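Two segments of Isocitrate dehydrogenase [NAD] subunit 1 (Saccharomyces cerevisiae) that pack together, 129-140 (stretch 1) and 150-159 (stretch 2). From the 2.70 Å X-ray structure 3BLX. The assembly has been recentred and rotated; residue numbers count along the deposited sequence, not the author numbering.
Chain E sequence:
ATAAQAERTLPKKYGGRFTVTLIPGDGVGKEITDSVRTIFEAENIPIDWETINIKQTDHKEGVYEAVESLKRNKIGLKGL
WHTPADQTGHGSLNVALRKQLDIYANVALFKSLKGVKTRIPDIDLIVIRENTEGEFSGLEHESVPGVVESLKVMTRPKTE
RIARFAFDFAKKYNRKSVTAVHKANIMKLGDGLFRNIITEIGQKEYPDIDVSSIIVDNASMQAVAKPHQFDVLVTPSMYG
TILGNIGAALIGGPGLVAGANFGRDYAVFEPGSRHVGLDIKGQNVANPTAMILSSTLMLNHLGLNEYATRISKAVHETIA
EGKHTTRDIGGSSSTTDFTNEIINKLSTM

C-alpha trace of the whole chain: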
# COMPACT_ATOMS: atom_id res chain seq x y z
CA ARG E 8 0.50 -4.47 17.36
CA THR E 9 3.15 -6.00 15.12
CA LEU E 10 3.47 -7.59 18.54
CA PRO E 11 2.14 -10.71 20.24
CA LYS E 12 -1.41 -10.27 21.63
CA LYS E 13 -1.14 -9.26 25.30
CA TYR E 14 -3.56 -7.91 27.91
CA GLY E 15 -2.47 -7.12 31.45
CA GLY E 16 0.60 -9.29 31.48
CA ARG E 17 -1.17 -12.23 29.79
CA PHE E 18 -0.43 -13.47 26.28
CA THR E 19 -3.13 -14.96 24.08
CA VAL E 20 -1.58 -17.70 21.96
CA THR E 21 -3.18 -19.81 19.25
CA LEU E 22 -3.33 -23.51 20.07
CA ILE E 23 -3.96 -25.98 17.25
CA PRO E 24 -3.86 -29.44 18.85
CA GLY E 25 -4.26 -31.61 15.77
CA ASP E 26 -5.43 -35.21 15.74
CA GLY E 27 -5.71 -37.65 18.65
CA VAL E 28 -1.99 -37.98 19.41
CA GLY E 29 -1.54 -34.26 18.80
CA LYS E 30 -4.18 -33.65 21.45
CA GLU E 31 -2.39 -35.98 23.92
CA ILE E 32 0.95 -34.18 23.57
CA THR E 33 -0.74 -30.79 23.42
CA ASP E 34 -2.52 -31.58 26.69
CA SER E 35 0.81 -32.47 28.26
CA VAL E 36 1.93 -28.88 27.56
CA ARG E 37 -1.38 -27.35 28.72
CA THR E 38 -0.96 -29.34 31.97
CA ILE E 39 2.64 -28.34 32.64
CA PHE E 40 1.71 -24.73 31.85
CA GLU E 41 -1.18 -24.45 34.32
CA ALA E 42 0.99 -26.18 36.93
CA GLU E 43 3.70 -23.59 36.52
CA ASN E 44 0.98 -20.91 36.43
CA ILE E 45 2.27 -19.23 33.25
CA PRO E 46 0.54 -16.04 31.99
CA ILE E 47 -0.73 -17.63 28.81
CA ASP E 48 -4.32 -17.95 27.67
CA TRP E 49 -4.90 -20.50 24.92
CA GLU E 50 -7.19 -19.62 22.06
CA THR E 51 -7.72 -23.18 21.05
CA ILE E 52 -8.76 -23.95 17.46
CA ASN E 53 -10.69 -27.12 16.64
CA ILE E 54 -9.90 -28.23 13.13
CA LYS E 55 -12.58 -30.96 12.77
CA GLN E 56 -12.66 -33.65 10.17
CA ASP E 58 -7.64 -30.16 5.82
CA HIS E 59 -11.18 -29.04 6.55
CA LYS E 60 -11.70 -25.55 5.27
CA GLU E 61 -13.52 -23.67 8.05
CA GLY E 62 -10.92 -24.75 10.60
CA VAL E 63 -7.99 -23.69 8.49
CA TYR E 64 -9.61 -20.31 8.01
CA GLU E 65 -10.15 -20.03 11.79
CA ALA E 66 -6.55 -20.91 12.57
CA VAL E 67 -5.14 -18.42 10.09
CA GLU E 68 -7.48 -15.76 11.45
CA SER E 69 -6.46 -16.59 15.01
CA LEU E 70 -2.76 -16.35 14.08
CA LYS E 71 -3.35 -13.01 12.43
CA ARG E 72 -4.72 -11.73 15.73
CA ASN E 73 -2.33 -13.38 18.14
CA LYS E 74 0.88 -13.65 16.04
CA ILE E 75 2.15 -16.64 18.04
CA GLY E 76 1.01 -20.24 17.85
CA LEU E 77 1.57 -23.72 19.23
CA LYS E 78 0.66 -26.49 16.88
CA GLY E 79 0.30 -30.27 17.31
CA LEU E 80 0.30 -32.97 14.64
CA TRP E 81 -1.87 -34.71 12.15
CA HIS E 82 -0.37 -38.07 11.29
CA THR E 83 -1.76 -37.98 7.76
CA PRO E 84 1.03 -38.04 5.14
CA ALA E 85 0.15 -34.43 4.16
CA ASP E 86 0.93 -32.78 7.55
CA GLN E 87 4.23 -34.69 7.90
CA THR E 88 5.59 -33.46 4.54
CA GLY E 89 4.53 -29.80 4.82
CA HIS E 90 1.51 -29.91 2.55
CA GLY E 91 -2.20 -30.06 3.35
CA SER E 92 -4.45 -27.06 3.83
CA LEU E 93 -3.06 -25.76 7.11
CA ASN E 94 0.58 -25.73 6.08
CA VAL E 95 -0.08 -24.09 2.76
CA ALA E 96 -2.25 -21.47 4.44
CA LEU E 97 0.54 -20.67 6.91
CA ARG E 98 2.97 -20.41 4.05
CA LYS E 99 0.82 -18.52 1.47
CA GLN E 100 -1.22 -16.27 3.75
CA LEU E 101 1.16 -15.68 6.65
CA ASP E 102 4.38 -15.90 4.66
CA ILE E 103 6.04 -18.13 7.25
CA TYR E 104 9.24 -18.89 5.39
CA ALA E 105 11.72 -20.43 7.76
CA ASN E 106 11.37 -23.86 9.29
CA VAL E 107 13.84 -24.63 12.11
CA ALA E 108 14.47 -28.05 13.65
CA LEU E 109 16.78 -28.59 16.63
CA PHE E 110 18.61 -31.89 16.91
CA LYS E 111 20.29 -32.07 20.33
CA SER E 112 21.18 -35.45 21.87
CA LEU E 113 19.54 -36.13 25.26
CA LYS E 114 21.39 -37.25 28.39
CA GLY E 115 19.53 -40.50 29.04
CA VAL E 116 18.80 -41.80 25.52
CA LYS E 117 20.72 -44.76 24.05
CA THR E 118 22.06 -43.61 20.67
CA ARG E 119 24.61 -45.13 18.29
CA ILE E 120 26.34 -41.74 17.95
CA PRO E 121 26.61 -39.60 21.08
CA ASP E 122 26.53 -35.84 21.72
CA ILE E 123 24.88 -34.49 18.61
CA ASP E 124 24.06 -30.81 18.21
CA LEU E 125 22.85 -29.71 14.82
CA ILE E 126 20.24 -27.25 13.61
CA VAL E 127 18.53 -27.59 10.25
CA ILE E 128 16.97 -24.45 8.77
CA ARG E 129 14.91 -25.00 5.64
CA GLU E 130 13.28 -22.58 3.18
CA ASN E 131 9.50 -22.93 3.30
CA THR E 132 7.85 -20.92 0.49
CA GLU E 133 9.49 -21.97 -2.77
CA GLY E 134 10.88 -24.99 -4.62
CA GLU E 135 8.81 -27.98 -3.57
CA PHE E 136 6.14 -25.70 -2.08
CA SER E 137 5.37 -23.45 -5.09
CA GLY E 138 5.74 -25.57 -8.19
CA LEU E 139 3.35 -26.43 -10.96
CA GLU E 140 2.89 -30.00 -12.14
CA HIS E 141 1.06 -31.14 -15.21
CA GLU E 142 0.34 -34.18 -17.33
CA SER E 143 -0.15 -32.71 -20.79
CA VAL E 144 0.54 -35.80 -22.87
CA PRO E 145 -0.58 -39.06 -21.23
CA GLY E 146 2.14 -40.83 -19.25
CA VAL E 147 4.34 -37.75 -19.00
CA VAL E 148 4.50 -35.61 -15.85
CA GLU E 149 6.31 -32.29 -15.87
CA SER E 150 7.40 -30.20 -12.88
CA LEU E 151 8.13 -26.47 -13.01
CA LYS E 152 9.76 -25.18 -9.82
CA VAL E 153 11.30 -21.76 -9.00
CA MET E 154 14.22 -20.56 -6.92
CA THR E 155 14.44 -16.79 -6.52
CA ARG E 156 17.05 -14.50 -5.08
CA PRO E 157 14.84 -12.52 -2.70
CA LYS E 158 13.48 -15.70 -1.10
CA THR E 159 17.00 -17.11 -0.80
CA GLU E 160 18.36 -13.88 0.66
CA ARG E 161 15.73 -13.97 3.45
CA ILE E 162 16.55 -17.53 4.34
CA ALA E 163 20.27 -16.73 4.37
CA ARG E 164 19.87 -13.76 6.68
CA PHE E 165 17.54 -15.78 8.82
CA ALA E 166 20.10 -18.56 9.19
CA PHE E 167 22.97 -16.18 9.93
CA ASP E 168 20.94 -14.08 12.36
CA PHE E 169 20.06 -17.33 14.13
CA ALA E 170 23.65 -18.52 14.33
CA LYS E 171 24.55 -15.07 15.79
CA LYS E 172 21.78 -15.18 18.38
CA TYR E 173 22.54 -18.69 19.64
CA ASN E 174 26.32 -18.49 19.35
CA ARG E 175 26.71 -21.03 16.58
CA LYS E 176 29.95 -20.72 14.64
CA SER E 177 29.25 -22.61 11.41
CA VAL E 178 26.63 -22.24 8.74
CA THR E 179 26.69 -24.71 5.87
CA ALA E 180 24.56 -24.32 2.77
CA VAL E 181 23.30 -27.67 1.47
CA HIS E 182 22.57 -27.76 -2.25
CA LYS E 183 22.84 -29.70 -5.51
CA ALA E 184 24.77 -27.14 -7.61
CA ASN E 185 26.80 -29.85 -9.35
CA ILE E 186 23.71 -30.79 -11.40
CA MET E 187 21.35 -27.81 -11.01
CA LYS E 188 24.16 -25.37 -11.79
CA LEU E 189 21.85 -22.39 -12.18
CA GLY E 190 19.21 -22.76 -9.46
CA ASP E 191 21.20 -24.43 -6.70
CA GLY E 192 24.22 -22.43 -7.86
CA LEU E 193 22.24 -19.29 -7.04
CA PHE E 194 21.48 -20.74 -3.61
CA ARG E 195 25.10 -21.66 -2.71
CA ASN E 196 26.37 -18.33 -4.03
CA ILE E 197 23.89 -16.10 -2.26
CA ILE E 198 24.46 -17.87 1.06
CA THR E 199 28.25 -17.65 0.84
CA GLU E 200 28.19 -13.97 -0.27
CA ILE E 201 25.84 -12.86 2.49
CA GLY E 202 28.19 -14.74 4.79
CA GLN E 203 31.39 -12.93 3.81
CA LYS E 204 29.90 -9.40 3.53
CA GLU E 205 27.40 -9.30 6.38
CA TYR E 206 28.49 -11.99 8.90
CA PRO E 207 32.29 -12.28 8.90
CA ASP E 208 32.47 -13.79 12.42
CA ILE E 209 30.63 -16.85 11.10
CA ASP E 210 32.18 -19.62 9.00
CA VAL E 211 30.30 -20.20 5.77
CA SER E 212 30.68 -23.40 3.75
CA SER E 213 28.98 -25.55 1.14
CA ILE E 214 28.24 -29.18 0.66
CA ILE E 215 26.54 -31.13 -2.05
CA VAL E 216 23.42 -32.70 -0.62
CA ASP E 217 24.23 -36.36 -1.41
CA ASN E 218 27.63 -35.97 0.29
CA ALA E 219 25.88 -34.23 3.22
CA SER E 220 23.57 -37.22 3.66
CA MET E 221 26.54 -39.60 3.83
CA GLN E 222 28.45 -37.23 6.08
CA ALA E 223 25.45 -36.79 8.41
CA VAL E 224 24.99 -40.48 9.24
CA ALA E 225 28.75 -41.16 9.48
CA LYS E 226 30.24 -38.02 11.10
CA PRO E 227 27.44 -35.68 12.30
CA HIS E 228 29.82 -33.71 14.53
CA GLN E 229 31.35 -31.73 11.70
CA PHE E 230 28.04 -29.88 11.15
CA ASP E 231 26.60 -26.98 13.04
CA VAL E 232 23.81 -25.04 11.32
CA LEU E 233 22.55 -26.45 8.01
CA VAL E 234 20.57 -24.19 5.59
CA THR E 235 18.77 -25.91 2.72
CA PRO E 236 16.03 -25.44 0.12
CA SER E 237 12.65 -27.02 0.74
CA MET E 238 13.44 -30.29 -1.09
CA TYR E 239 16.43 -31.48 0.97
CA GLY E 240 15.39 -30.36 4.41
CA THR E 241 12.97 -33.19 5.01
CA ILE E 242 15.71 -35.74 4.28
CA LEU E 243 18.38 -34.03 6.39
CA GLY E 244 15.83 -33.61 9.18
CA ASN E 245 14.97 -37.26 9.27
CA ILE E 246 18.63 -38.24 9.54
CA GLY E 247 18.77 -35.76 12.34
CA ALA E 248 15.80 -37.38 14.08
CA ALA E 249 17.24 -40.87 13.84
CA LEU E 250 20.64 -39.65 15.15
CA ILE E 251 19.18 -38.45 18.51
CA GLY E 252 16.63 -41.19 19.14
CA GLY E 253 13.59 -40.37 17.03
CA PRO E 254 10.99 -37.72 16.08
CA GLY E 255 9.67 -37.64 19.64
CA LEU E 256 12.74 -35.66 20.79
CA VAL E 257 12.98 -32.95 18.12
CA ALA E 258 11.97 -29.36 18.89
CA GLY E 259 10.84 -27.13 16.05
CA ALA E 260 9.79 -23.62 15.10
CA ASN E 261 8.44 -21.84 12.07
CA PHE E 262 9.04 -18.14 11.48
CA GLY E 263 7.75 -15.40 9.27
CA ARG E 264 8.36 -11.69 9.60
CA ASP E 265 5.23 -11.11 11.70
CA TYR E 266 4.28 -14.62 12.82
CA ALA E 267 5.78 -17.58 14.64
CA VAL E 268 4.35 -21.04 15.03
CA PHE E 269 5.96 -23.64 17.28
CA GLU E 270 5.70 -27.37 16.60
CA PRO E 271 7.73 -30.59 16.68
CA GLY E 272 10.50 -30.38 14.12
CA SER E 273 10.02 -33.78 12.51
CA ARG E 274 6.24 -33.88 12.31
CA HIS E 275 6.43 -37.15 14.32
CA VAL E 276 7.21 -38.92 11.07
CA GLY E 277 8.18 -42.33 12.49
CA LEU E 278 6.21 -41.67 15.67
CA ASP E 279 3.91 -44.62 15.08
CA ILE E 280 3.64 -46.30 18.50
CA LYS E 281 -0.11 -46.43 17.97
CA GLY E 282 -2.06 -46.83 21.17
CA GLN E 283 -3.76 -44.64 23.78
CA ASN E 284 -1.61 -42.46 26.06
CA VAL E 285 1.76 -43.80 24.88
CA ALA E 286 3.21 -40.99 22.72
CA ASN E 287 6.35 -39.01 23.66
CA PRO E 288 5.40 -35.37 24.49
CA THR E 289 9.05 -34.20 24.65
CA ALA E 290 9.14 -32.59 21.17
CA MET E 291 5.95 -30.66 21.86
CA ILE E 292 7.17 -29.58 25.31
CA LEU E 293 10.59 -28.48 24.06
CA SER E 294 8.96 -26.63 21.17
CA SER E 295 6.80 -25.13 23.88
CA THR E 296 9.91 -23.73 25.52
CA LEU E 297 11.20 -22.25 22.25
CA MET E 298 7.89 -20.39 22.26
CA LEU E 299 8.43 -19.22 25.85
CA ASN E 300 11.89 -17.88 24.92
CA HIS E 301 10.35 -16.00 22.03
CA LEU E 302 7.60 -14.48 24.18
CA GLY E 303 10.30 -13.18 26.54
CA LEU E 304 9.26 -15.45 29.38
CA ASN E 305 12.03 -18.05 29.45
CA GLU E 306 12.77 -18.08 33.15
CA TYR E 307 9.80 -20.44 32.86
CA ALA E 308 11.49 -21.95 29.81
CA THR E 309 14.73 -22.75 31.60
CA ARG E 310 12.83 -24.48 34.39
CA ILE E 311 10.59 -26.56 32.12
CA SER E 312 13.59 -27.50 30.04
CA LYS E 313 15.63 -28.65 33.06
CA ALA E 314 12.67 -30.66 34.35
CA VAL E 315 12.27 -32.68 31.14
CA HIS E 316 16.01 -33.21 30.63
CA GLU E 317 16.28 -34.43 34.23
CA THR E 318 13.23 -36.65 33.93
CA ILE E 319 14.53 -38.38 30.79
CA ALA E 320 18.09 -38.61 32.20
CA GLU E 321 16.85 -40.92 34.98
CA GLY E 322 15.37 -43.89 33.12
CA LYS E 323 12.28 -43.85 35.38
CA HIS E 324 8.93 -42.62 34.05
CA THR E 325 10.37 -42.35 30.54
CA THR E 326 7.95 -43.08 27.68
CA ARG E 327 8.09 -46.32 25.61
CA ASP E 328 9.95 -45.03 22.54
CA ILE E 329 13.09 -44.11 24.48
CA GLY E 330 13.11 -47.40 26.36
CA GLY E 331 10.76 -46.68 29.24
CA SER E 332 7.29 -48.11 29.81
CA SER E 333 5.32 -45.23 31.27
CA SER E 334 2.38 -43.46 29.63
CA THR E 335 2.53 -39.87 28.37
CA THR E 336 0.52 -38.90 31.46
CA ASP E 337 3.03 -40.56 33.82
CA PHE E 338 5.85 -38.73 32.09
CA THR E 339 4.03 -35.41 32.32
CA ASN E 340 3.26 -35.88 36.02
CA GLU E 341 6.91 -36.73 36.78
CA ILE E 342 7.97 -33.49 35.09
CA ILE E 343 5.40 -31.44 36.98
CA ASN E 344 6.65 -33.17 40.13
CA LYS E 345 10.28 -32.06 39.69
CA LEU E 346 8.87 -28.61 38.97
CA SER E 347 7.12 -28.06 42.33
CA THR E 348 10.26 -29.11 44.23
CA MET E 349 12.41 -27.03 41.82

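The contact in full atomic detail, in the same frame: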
# COMPACT_ATOMS: atom_id res chain seq x y z
N ARG E 129 15.31 -24.81 7.03
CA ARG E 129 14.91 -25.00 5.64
C ARG E 129 13.93 -23.93 5.11
O ARG E 129 13.08 -23.43 5.84
CB ARG E 129 14.39 -26.43 5.42
CG ARG E 129 12.93 -26.62 5.66
CD ARG E 129 12.40 -27.69 4.74
NE ARG E 129 10.94 -27.70 4.77
CZ ARG E 129 10.24 -28.36 5.68
NH1 ARG E 129 10.87 -29.07 6.61
NH2 ARG E 129 8.90 -28.33 5.66
N GLU E 130 14.11 -23.56 3.84
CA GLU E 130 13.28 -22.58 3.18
C GLU E 130 11.90 -23.17 2.96
O GLU E 130 11.78 -24.30 2.52
CB GLU E 130 13.91 -22.21 1.83
CG GLU E 130 13.54 -20.81 1.32
CD GLU E 130 12.07 -20.67 0.88
OE1 GLU E 130 11.56 -21.59 0.18
OE2 GLU E 130 11.44 -19.64 1.23
N ASN E 131 10.86 -22.39 3.25
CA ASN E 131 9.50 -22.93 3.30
C ASN E 131 8.44 -22.31 2.34
O ASN E 131 7.24 -22.54 2.50
CB ASN E 131 9.01 -22.90 4.77
CG ASN E 131 7.68 -23.62 4.98
OD1 ASN E 131 7.51 -24.80 4.63
ND2 ASN E 131 6.72 -22.91 5.55
N THR E 132 8.86 -21.55 1.34
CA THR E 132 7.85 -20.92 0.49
C THR E 132 7.99 -21.18 -1.01
O THR E 132 7.12 -20.80 -1.79
CB THR E 132 7.75 -19.38 0.74
OG1 THR E 132 9.03 -18.76 0.53
CG2 THR E 132 7.29 -19.09 2.13
N GLU E 133 9.07 -21.86 -1.38
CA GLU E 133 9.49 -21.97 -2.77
C GLU E 133 9.90 -23.41 -3.06
O GLU E 133 9.73 -24.27 -2.22
CB GLU E 133 10.73 -21.12 -2.93
CG GLU E 133 10.78 -20.32 -4.13
CD GLU E 133 11.90 -19.30 -4.04
OE1 GLU E 133 11.65 -18.14 -4.44
OE2 GLU E 133 13.02 -19.66 -3.56
N GLY E 134 10.48 -23.65 -4.23
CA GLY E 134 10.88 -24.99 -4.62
C GLY E 134 9.71 -25.95 -4.60
O GLY E 134 8.73 -25.78 -5.33
N GLU E 135 9.84 -26.96 -3.76
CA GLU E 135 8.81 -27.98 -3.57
C GLU E 135 7.42 -27.38 -3.29
O GLU E 135 6.41 -27.89 -3.75
CB GLU E 135 9.22 -28.94 -2.44
CG GLU E 135 8.30 -30.13 -2.26
CD GLU E 135 8.92 -31.26 -1.44
OE1 GLU E 135 10.15 -31.49 -1.54
OE2 GLU E 135 8.15 -31.94 -0.72
N PHE E 136 7.39 -26.26 -2.57
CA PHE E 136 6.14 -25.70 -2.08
C PHE E 136 5.45 -24.66 -2.97
O PHE E 136 4.43 -24.10 -2.56
CB PHE E 136 6.35 -25.10 -0.70
CG PHE E 136 6.89 -26.08 0.29
CD1 PHE E 136 8.10 -25.85 0.91
CD2 PHE E 136 6.18 -27.25 0.58
CE1 PHE E 136 8.59 -26.78 1.83
CE2 PHE E 136 6.68 -28.18 1.48
CZ PHE E 136 7.87 -27.95 2.11
N SER E 137 5.98 -24.41 -4.16
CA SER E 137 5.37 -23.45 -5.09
C SER E 137 5.45 -23.88 -6.56
O SER E 137 5.34 -23.07 -7.48
CB SER E 137 5.99 -22.05 -4.92
OG SER E 137 7.28 -21.96 -5.53
N GLY E 138 5.63 -25.16 -6.80
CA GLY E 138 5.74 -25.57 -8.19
C GLY E 138 4.51 -25.38 -9.10
O GLY E 138 3.61 -24.58 -8.86
N LEU E 139 4.53 -26.14 -10.18
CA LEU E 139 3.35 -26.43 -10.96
C LEU E 139 3.67 -27.82 -11.49
O LEU E 139 4.82 -28.10 -11.82
CB LEU E 139 3.19 -25.46 -12.11
CG LEU E 139 2.08 -25.90 -13.06
CD1 LEU E 139 0.76 -25.33 -12.62
CD2 LEU E 139 2.38 -25.48 -14.48
N GLU E 140 2.68 -28.70 -11.52
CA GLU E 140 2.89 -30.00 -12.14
C GLU E 140 1.78 -30.25 -13.10
O GLU E 140 0.63 -29.88 -12.82
CB GLU E 140 2.94 -31.10 -11.09
CG GLU E 140 4.29 -31.25 -10.39
CD GLU E 140 4.33 -32.47 -9.46
OE1 GLU E 140 5.42 -33.05 -9.24
OE2 GLU E 140 3.25 -32.85 -8.95
N SER E 150 7.35 -31.08 -14.03
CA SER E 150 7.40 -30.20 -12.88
C SER E 150 8.10 -28.90 -13.24
O SER E 150 9.15 -28.92 -13.88
CB SER E 150 8.17 -30.84 -11.74
OG SER E 150 7.57 -32.05 -11.30
N LEU E 151 7.52 -27.78 -12.81
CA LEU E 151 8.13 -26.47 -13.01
C LEU E 151 8.30 -25.76 -11.67
O LEU E 151 7.34 -25.28 -11.08
CB LEU E 151 7.25 -25.62 -13.92
CG LEU E 151 6.98 -26.20 -15.30
CD1 LEU E 151 5.76 -25.56 -15.88
CD2 LEU E 151 8.18 -25.93 -16.17
N LYS E 152 9.53 -25.71 -11.17
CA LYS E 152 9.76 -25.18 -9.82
C LYS E 152 10.64 -23.93 -9.90
O LYS E 152 11.43 -23.81 -10.81
CB LYS E 152 10.37 -26.25 -8.91
CG LYS E 152 9.43 -27.40 -8.53
CD LYS E 152 10.18 -28.46 -7.71
CE LYS E 152 9.42 -29.79 -7.57
NZ LYS E 152 10.30 -30.90 -7.03
N VAL E 153 10.47 -22.97 -8.98
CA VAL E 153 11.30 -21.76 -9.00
C VAL E 153 12.17 -21.56 -7.77
O VAL E 153 11.86 -21.99 -6.68
CB VAL E 153 10.48 -20.47 -9.20
CG1 VAL E 153 9.67 -20.53 -10.48
CG2 VAL E 153 9.59 -20.25 -8.01
N MET E 154 13.30 -20.92 -7.98
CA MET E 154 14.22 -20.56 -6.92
C MET E 154 14.51 -19.10 -7.21
O MET E 154 14.93 -18.76 -8.31
CB MET E 154 15.51 -21.37 -7.06
CG MET E 154 16.71 -20.87 -6.24
SD MET E 154 16.90 -21.79 -4.70
CE MET E 154 16.56 -23.49 -5.22
N THR E 155 14.27 -18.22 -6.24
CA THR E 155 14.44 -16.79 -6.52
C THR E 155 15.36 -16.14 -5.51
O THR E 155 15.44 -16.56 -4.37
CB THR E 155 13.10 -16.01 -6.52
OG1 THR E 155 12.75 -15.60 -5.19
CG2 THR E 155 11.97 -16.84 -7.12
N ARG E 156 16.03 -15.08 -5.92
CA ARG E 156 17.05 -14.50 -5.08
C ARG E 156 16.49 -13.81 -3.82
O ARG E 156 17.05 -13.93 -2.73
CB ARG E 156 18.01 -13.59 -5.90
CG ARG E 156 17.82 -12.10 -5.73
CD ARG E 156 18.93 -11.31 -6.45
NE ARG E 156 20.28 -11.68 -5.99
CZ ARG E 156 21.16 -12.37 -6.72
NH1 ARG E 156 20.86 -12.77 -7.97
NH2 ARG E 156 22.35 -12.67 -6.19
N PRO E 157 15.36 -13.11 -3.94
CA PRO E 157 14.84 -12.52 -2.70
C PRO E 157 14.46 -13.57 -1.66
O PRO E 157 14.77 -13.39 -0.48
CB PRO E 157 13.59 -11.75 -3.16
CG PRO E 157 13.76 -11.57 -4.64
CD PRO E 157 14.52 -12.78 -5.11
N LYS E 158 13.80 -14.65 -2.07
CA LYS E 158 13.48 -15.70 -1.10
C LYS E 158 14.77 -16.31 -0.54
O LYS E 158 14.84 -16.59 0.66
CB LYS E 158 12.58 -16.78 -1.68
CG LYS E 158 11.12 -16.61 -1.35
CD LYS E 158 10.39 -15.73 -2.33
CE LYS E 158 8.87 -15.83 -2.14
NZ LYS E 158 8.34 -17.20 -2.43
N THR E 159 15.79 -16.49 -1.36
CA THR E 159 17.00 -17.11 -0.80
C THR E 159 17.85 -16.16 0.05
O THR E 159 18.58 -16.59 0.93
CB THR E 159 17.80 -18.03 -1.79
OG1 THR E 159 19.17 -17.66 -1.79
CG2 THR E 159 17.28 -17.92 -3.14

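The polar centre of this contact is Glu133, whose side chain points toward stretch 2 and reaches the point where the strand of stretch 2 gives way to a helix. The hydroxyl of Thr155 donates a hydrogen bond to the carboxylate (Thr155 OG1 to Glu133 OE1, 2.9 Å), and the backbone adds a weak one from Thr155 N to Glu133 OE2 at 3.3 Å. Thr155 is also the N-cap of the helix: its OG1 accepts a weak capping bond from Lys158 N at 3.4 Å, so one hydroxyl links the carboxylate to the first turn. Lys158 completes the cluster with a long salt bridge, Lys158 NZ lying 4.0 Å from Glu133 OE1, and with a weak hydrogen bond from NZ to Thr132 OG1 at 3.4 Å. Thr132 OG1 is itself held within its own stretch, donating to Glu130 OE2 at 2.7 Å, while Thr132 N donates to Glu130 OE1 at 2.9 Å.

Backbone pairing takes over farther along. Gly134 N donates to Val153 O at 3.3 Å; its positive phi of 57° is a conformation that favours glycine. Leu151 N then donates to Leu139 O at 2.9 Å with a nearly straight angle of 166°, whereas the return bond from Leu139 N to Leu151 O, 3.1 Å long, is bent to 125° and weak. Next to this pair, Glu140 and Ser150 form an antiparallel, non-hydrogen-bonded bridge. Their side chains share one face of the sheet, which allows a weak hydrogen bond from Ser150 OG to Glu140 OE1 at 3.1 Å.

Side-chain packing fills in around these bonds. The apolar pair Leu139 CD2 and Leu151 CD1 meets at 3.7 Å, and Val153 CG2 lies 4.1 Å from Glu133 CG and 3.8 Å from Ser137 OG. The aliphatic part of Lys152 lies against the backbone of two glycines, with CG 3.7 Å from Gly134 O and 4.1 Å from Gly138 CA.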